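Local coordinates for protein ribulose bisphosphate carboxylase small chain (Galdieria sulphuraria, PDB 4F0H) that forms the small subunit of a sixteen-chain ribulose bisphosphate carboxylase, probably helping to assemble and stabilise the large-subunit core that fixes carbon dioxide, at residues Arg2-Gly6 with Asp40-Arg44; Pro107-Ile112 with Tyr123-Glu129. All coordinates share one frame; numbering follows the deposited sequence.

In the fold
The two contacts follow one another along the chain: contact 1 closes before contact 2 begins, and their centres lie about 11 Å apart. Contact 1 sets the N-terminal arm, ahead of helix 16-28, against the loop that follows strand 32-38 of the four-stranded antiparallel sheet. Contact 2 pairs strands 109-115 and 121-127, a C-terminal hairpin separate from that sheet. Phe109 joins the two, its CE1 packing 3.6 Å from Ile3 CD1 while the ring also meets Ile41. Both contacts reach the same neighbouring copy of the small subunit, consistent with the red-type enzyme, in which such hairpins from neighbouring small subunits assemble around the central channel.

Contact 1 of 2, residues Arg2-Gly6 with Asp40-Arg44; sequences RITQG and DIHPR
Ile3 meets Ile41 side by side, the two branched chains sliding past each other in opposite directions. The methyl CG2 of Ile3 comes 3.7 Å from CG1 of Ile41, and CG1 of Ile3 is hardly farther from that same carbon. A first torsion of -163° sets CG1 of Ile41 anti to its backbone N, where it meets Ile3 CG2. Tyr79 of the same chain, together with the Phe109 ring, packs against the buried pair. Thr4 turns instead to a chain of another protein, presumably a large subunit, where OG1 bonds to an acidic side chain. Gln5 reaches back across the gap with its chain extended beyond CG. Its NE2 donates to Ile41 O at 3.0 Å; the oxygen lies near the amide plane, but the bond is bent to 139° at the hydrogen. NE2 is shared: its stronger bond goes to the backbone of that other-protein chain, and it also rests 3.7 Å from Pro43 CA. On the other amide arm, OE1 lies 2.8 Å from a water that is 2.7 Å from His42 O and can bridge the two. Putting an alanine here would probably leave Ile41 O and the other chain's backbone without their amide donor, and the water beside His42 O without OE1 as an acceptor. The receiving loop is shaped by its own side chains: Asp40 OD1 accepts from His42 N at 3.2 Å, met from above the carboxylate plane, and His42 ND1 takes Arg44 N at 2.8 Å close to the imidazole plane. The first of these bonds defines an Asx turn, here in the loop leaving strand 32-38, against which the N-terminal arm is laid at the interface with the neighbouring protein.

Contact 2 of 2, residues Pro107-Ile112 with Tyr123-Glu129; sequences PGFNLI and YSIQAYE
Tyr128 N donates to Gly108 O at 2.9 Å, and a water 3.1 Å from Gly108 O gives that carbonyl a second bond while accepting from Glu129 N. Asn110 N and Gln126 O pair at 2.8 Å, with Gln126 N returning to Asn110 O; Ile112 and Ser124 repeat the exchange, Ile112 N meeting Ser124 O almost straight at 175°. This antiparallel ladder, its hydrogen-bonded pairs alternating with Phe109-Ala127 and Leu111-Ile125, is consistent with the C-terminal hairpin of red-type small subunits. On the side of the sheet carrying Phe109 and Ile125, Ile125 CG2 comes obliquely within 3.4 Å of Phe109 CD2. Leu111 CD1 reaches the ring edge of Tyr123, 3.6 Å from CD2. With CG beside its backbone N (chi1 -76°), the Tyr128 ring lies along Gly108 to Asn110; Asn110 N sits over one face, 3.5 Å above the plane and offset toward the rim. Tyr128 OH hydrogen-bonds to Thr130 O of another small subunit, not the one contact 1 touches, Asn110 ND2 to Tyr131 OH and Gln126 NE2 to Thr130 OG1 of the same chain. Tyr123 OH hydrogen-bonds to an acidic side chain of another protein, and Glu129 OE1 salt-bridges Lys132 NZ.

Contact 1 of 2, residues Arg2-Gly6 with Asp40-Arg44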
loop_
_atom_site.group_PDB
_atom_site.type_symbol
_atom_site.label_atom_id
_atom_site.label_comp_id
_atom_site.label_asym_id
_atom_site.label_seq_id
_atom_site.Cartn_x
_atom_site.Cartn_y
_atom_site.Cartn_z
ATOM N N ARG B 2 24.338 -14.185 -41.094
ATOM C CA ARG B 2 24.233 -15.612 -40.860
ATOM C C ARG B 2 23.616 -15.791 -39.498
ATOM O O ARG B 2 24.118 -15.261 -38.492
ATOM C CB ARG B 2 25.598 -16.255 -40.875
ATOM C CG ARG B 2 25.582 -17.716 -40.371
ATOM C CD ARG B 2 26.973 -18.307 -40.686
ATOM N NE ARG B 2 27.110 -19.755 -40.512
ATOM C CZ ARG B 2 26.829 -20.724 -41.411
ATOM N NH1 ARG B 2 26.358 -20.454 -42.635
ATOM N NH2 ARG B 2 27.024 -22.002 -41.084
ATOM N N ILE B 3 22.506 -16.470 -39.449
ATOM C CA ILE B 3 21.813 -16.644 -38.172
ATOM C C ILE B 3 22.569 -17.696 -37.331
ATOM O O ILE B 3 22.850 -18.782 -37.845
ATOM C CB ILE B 3 20.405 -17.176 -38.427
ATOM C CG1 ILE B 3 19.532 -16.055 -38.958
ATOM C CG2 ILE B 3 19.850 -17.789 -37.148
ATOM C CD1 ILE B 3 19.493 -14.884 -38.119
ATOM N N THR B 4 22.897 -17.414 -36.058
ATOM C CA THR B 4 23.699 -18.401 -35.347
ATOM C C THR B 4 23.006 -19.114 -34.199
ATOM O O THR B 4 23.649 -19.449 -33.251
ATOM C CB THR B 4 25.025 -17.812 -34.868
ATOM O OG1 THR B 4 24.761 -16.671 -34.039
ATOM C CG2 THR B 4 25.893 -17.391 -36.067
ATOM N N GLN B 5 21.686 -19.324 -34.294
ATOM C CA GLN B 5 20.995 -20.376 -33.528
ATOM C C GLN B 5 21.609 -21.714 -33.958
ATOM O O GLN B 5 22.059 -21.815 -35.088
ATOM C CB GLN B 5 19.524 -20.392 -33.926
ATOM C CG GLN B 5 18.788 -19.201 -33.385
ATOM C CD GLN B 5 17.434 -19.083 -33.973
ATOM O OE1 GLN B 5 16.714 -20.073 -34.145
ATOM N NE2 GLN B 5 17.054 -17.859 -34.289
ATOM N N GLY B 6 21.615 -22.731 -33.096
ATOM C CA GLY B 6 22.079 -24.057 -33.506
ATOM C C GLY B 6 23.431 -24.367 -32.884
ATOM O O GLY B 6 24.216 -23.468 -32.648
ATOM N N ASP B 40 10.122 -18.066 -39.973
ATOM C CA ASP B 40 10.215 -16.887 -39.082
ATOM C C ASP B 40 11.415 -17.176 -38.168
ATOM O O ASP B 40 11.304 -17.955 -37.212
ATOM C CB ASP B 40 8.931 -16.706 -38.300
ATOM C CG ASP B 40 9.066 -15.694 -37.176
ATOM O OD1 ASP B 40 10.093 -15.013 -37.091
ATOM O OD2 ASP B 40 8.128 -15.552 -36.388
ATOM N N ILE B 41 12.586 -16.671 -38.538
ATOM C CA ILE B 41 13.827 -17.037 -37.775
ATOM C C ILE B 41 14.015 -16.264 -36.388
ATOM O O ILE B 41 15.105 -16.223 -35.787
ATOM C CB ILE B 41 15.060 -17.048 -38.719
ATOM C CG1 ILE B 41 16.223 -17.825 -38.072
ATOM C CG2 ILE B 41 15.439 -15.627 -39.130
ATOM C CD1 ILE B 41 16.052 -19.289 -37.971
ATOM N N HIS B 42 12.946 -15.632 -35.894
ATOM C CA HIS B 42 13.032 -14.942 -34.594
ATOM C C HIS B 42 13.550 -15.945 -33.546
ATOM O O HIS B 42 13.105 -17.118 -33.487
ATOM C CB HIS B 42 11.644 -14.450 -34.188
ATOM C CG HIS B 42 11.653 -13.449 -33.068
ATOM N ND1 HIS B 42 11.864 -13.803 -31.737
ATOM C CD2 HIS B 42 11.502 -12.100 -33.084
ATOM C CE1 HIS B 42 11.817 -12.705 -30.984
ATOM N NE2 HIS B 42 11.587 -11.662 -31.779
ATOM N N PRO B 43 14.457 -15.490 -32.706
ATOM C CA PRO B 43 15.017 -16.343 -31.656
ATOM C C PRO B 43 14.056 -16.742 -30.582
ATOM O O PRO B 43 14.401 -17.641 -29.793
ATOM C CB PRO B 43 16.076 -15.446 -30.990
ATOM C CG PRO B 43 15.667 -14.048 -31.325
ATOM C CD PRO B 43 15.071 -14.126 -32.702
ATOM N N ARG B 44 12.878 -16.095 -30.512
ATOM C CA ARG B 44 11.897 -16.518 -29.528
ATOM C C ARG B 44 10.755 -17.301 -30.197
ATOM O O ARG B 44 9.739 -17.479 -29.576
ATOM C CB ARG B 44 11.300 -15.348 -28.756
ATOM C CG ARG B 44 12.326 -14.342 -28.187
ATOM C CD ARG B 44 13.006 -14.811 -26.885
ATOM N NE ARG B 44 12.064 -15.099 -25.782
ATOM C CZ ARG B 44 11.590 -14.218 -24.897
ATOM N NH1 ARG B 44 11.948 -12.944 -24.921
ATOM N NH2 ARG B 44 10.750 -14.621 -23.953
HETATM O O HOH W 1 14.010 -19.625 -33.618
#

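Contact 2 of 2, residues Pro107-Ile112 with Tyr123-Glu129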
loop_
_atom_site.group_PDB
_atom_site.type_symbol
_atom_site.label_atom_id
_atom_site.label_comp_id
_atom_site.label_asym_id
_atom_site.label_seq_id
_atom_site.Cartn_x
_atom_site.Cartn_y
_atom_site.Cartn_z
ATOM N N PRO B 107 18.372 -11.645 -44.816
ATOM C CA PRO B 107 18.469 -10.192 -44.591
ATOM C C PRO B 107 18.558 -9.771 -43.112
ATOM O O PRO B 107 19.045 -8.659 -42.837
ATOM C CB PRO B 107 17.176 -9.658 -45.185
ATOM C CG PRO B 107 16.203 -10.751 -44.893
ATOM C CD PRO B 107 17.021 -12.028 -45.220
ATOM N N GLY B 108 18.089 -10.620 -42.171
ATOM C CA GLY B 108 18.299 -10.303 -40.751
ATOM C C GLY B 108 17.067 -9.641 -40.132
ATOM O O GLY B 108 15.937 -9.990 -40.467
ATOM N N PHE B 109 17.297 -8.710 -39.204
ATOM C CA PHE B 109 16.265 -8.264 -38.258
ATOM C C PHE B 109 16.131 -6.780 -38.153
ATOM O O PHE B 109 17.110 -6.119 -38.163
ATOM C CB PHE B 109 16.550 -8.749 -36.841
ATOM C CG PHE B 109 16.403 -10.249 -36.677
ATOM C CD1 PHE B 109 17.506 -11.086 -36.768
ATOM C CD2 PHE B 109 15.171 -10.807 -36.437
ATOM C CE1 PHE B 109 17.364 -12.480 -36.600
ATOM C CE2 PHE B 109 15.041 -12.188 -36.271
ATOM C CZ PHE B 109 16.136 -13.025 -36.349
ATOM N N ASN B 110 14.906 -6.278 -38.073
ATOM C CA ASN B 110 14.669 -4.891 -37.758
ATOM C C ASN B 110 14.672 -4.769 -36.242
ATOM O O ASN B 110 14.140 -5.625 -35.590
ATOM C CB ASN B 110 13.313 -4.396 -38.329
ATOM C CG ASN B 110 13.193 -2.818 -38.279
ATOM O OD1 ASN B 110 14.200 -2.076 -38.048
ATOM N ND2 ASN B 110 11.999 -2.330 -38.481
ATOM N N LEU B 111 15.291 -3.718 -35.699
ATOM C CA LEU B 111 15.228 -3.425 -34.258
ATOM C C LEU B 111 14.318 -2.196 -34.030
ATOM O O LEU B 111 14.595 -1.089 -34.545
ATOM C CB LEU B 111 16.627 -3.244 -33.639
ATOM C CG LEU B 111 16.719 -2.817 -32.173
ATOM C CD1 LEU B 111 16.400 -3.885 -31.272
ATOM C CD2 LEU B 111 18.165 -2.330 -31.851
ATOM N N ILE B 112 13.250 -2.398 -33.241
ATOM C CA ILE B 112 12.235 -1.363 -32.971
ATOM C C ILE B 112 12.390 -0.867 -31.528
ATOM O O ILE B 112 12.540 -1.677 -30.629
ATOM C CB ILE B 112 10.845 -1.927 -33.163
ATOM C CG1 ILE B 112 10.721 -2.388 -34.631
ATOM C CG2 ILE B 112 9.833 -0.804 -32.882
ATOM C CD1 ILE B 112 10.099 -3.590 -34.860
ATOM N N TYR B 123 11.866 -2.904 -26.509
ATOM C CA TYR B 123 12.435 -3.362 -27.798
ATOM C C TYR B 123 11.604 -4.461 -28.390
ATOM O O TYR B 123 11.137 -5.363 -27.653
ATOM C CB TYR B 123 13.800 -4.033 -27.556
ATOM C CG TYR B 123 14.875 -2.998 -27.138
ATOM C CD1 TYR B 123 15.001 -2.610 -25.799
ATOM C CD2 TYR B 123 15.713 -2.365 -28.092
ATOM C CE1 TYR B 123 15.984 -1.619 -25.407
ATOM C CE2 TYR B 123 16.718 -1.415 -27.685
ATOM C CZ TYR B 123 16.824 -1.058 -26.338
ATOM O OH TYR B 123 17.741 -0.116 -25.861
ATOM N N SER B 124 11.432 -4.392 -29.711
ATOM C CA SER B 124 11.122 -5.581 -30.462
ATOM C C SER B 124 12.178 -5.801 -31.569
ATOM O O SER B 124 12.795 -4.886 -32.112
ATOM C CB SER B 124 9.762 -5.524 -31.147
ATOM O OG SER B 124 8.825 -4.742 -30.411
ATOM N N ILE B 125 12.260 -7.055 -31.951
ATOM C CA ILE B 125 13.054 -7.508 -33.037
ATOM C C ILE B 125 12.101 -8.207 -33.989
ATOM O O ILE B 125 11.279 -8.998 -33.564
ATOM C CB ILE B 125 14.088 -8.485 -32.396
ATOM C CG1 ILE B 125 15.243 -7.635 -31.785
ATOM C CG2 ILE B 125 14.583 -9.577 -33.346
ATOM C CD1 ILE B 125 16.026 -8.427 -30.713
ATOM N N GLN B 126 12.239 -7.949 -35.282
ATOM C CA GLN B 126 11.328 -8.521 -36.267
ATOM C C GLN B 126 12.129 -8.936 -37.506
ATOM O O GLN B 126 12.867 -8.144 -38.065
ATOM C CB GLN B 126 10.322 -7.469 -36.735
ATOM C CG GLN B 126 9.274 -8.040 -37.743
ATOM C CD GLN B 126 8.022 -8.552 -37.016
ATOM O OE1 GLN B 126 7.595 -7.889 -36.089
ATOM N NE2 GLN B 126 7.443 -9.753 -37.412
ATOM N N ALA B 127 12.035 -10.194 -37.910
ATOM C CA ALA B 127 12.825 -10.592 -39.046
ATOM C C ALA B 127 12.271 -9.915 -40.307
ATOM O O ALA B 127 11.055 -9.904 -40.526
ATOM C CB ALA B 127 12.824 -12.139 -39.200
ATOM N N TYR B 128 13.150 -9.406 -41.171
ATOM C CA TYR B 128 12.644 -8.743 -42.367
ATOM C C TYR B 128 11.769 -9.636 -43.204
ATOM O O TYR B 128 10.767 -9.203 -43.739
ATOM C CB TYR B 128 13.832 -8.240 -43.206
ATOM C CG TYR B 128 14.381 -7.014 -42.560
ATOM C CD1 TYR B 128 15.655 -7.002 -41.971
ATOM C CD2 TYR B 128 13.599 -5.876 -42.481
ATOM C CE1 TYR B 128 16.136 -5.883 -41.363
ATOM C CE2 TYR B 128 14.104 -4.712 -41.860
ATOM C CZ TYR B 128 15.339 -4.729 -41.296
ATOM O OH TYR B 128 15.826 -3.562 -40.695
ATOM N N GLU B 129 12.105 -10.914 -43.324
ATOM C CA GLU B 129 11.243 -11.714 -44.208
ATOM C C GLU B 129 9.819 -11.809 -43.652
ATOM O O GLU B 129 8.907 -12.135 -44.375
ATOM C CB GLU B 129 11.844 -13.068 -44.492
ATOM C CG GLU B 129 13.064 -12.867 -45.397
ATOM C CD GLU B 129 12.648 -12.360 -46.786
ATOM O OE1 GLU B 129 11.813 -13.036 -47.470
ATOM O OE2 GLU B 129 13.152 -11.299 -47.179
HETATM O O HOH W 2 14.558 -12.265 -42.114
#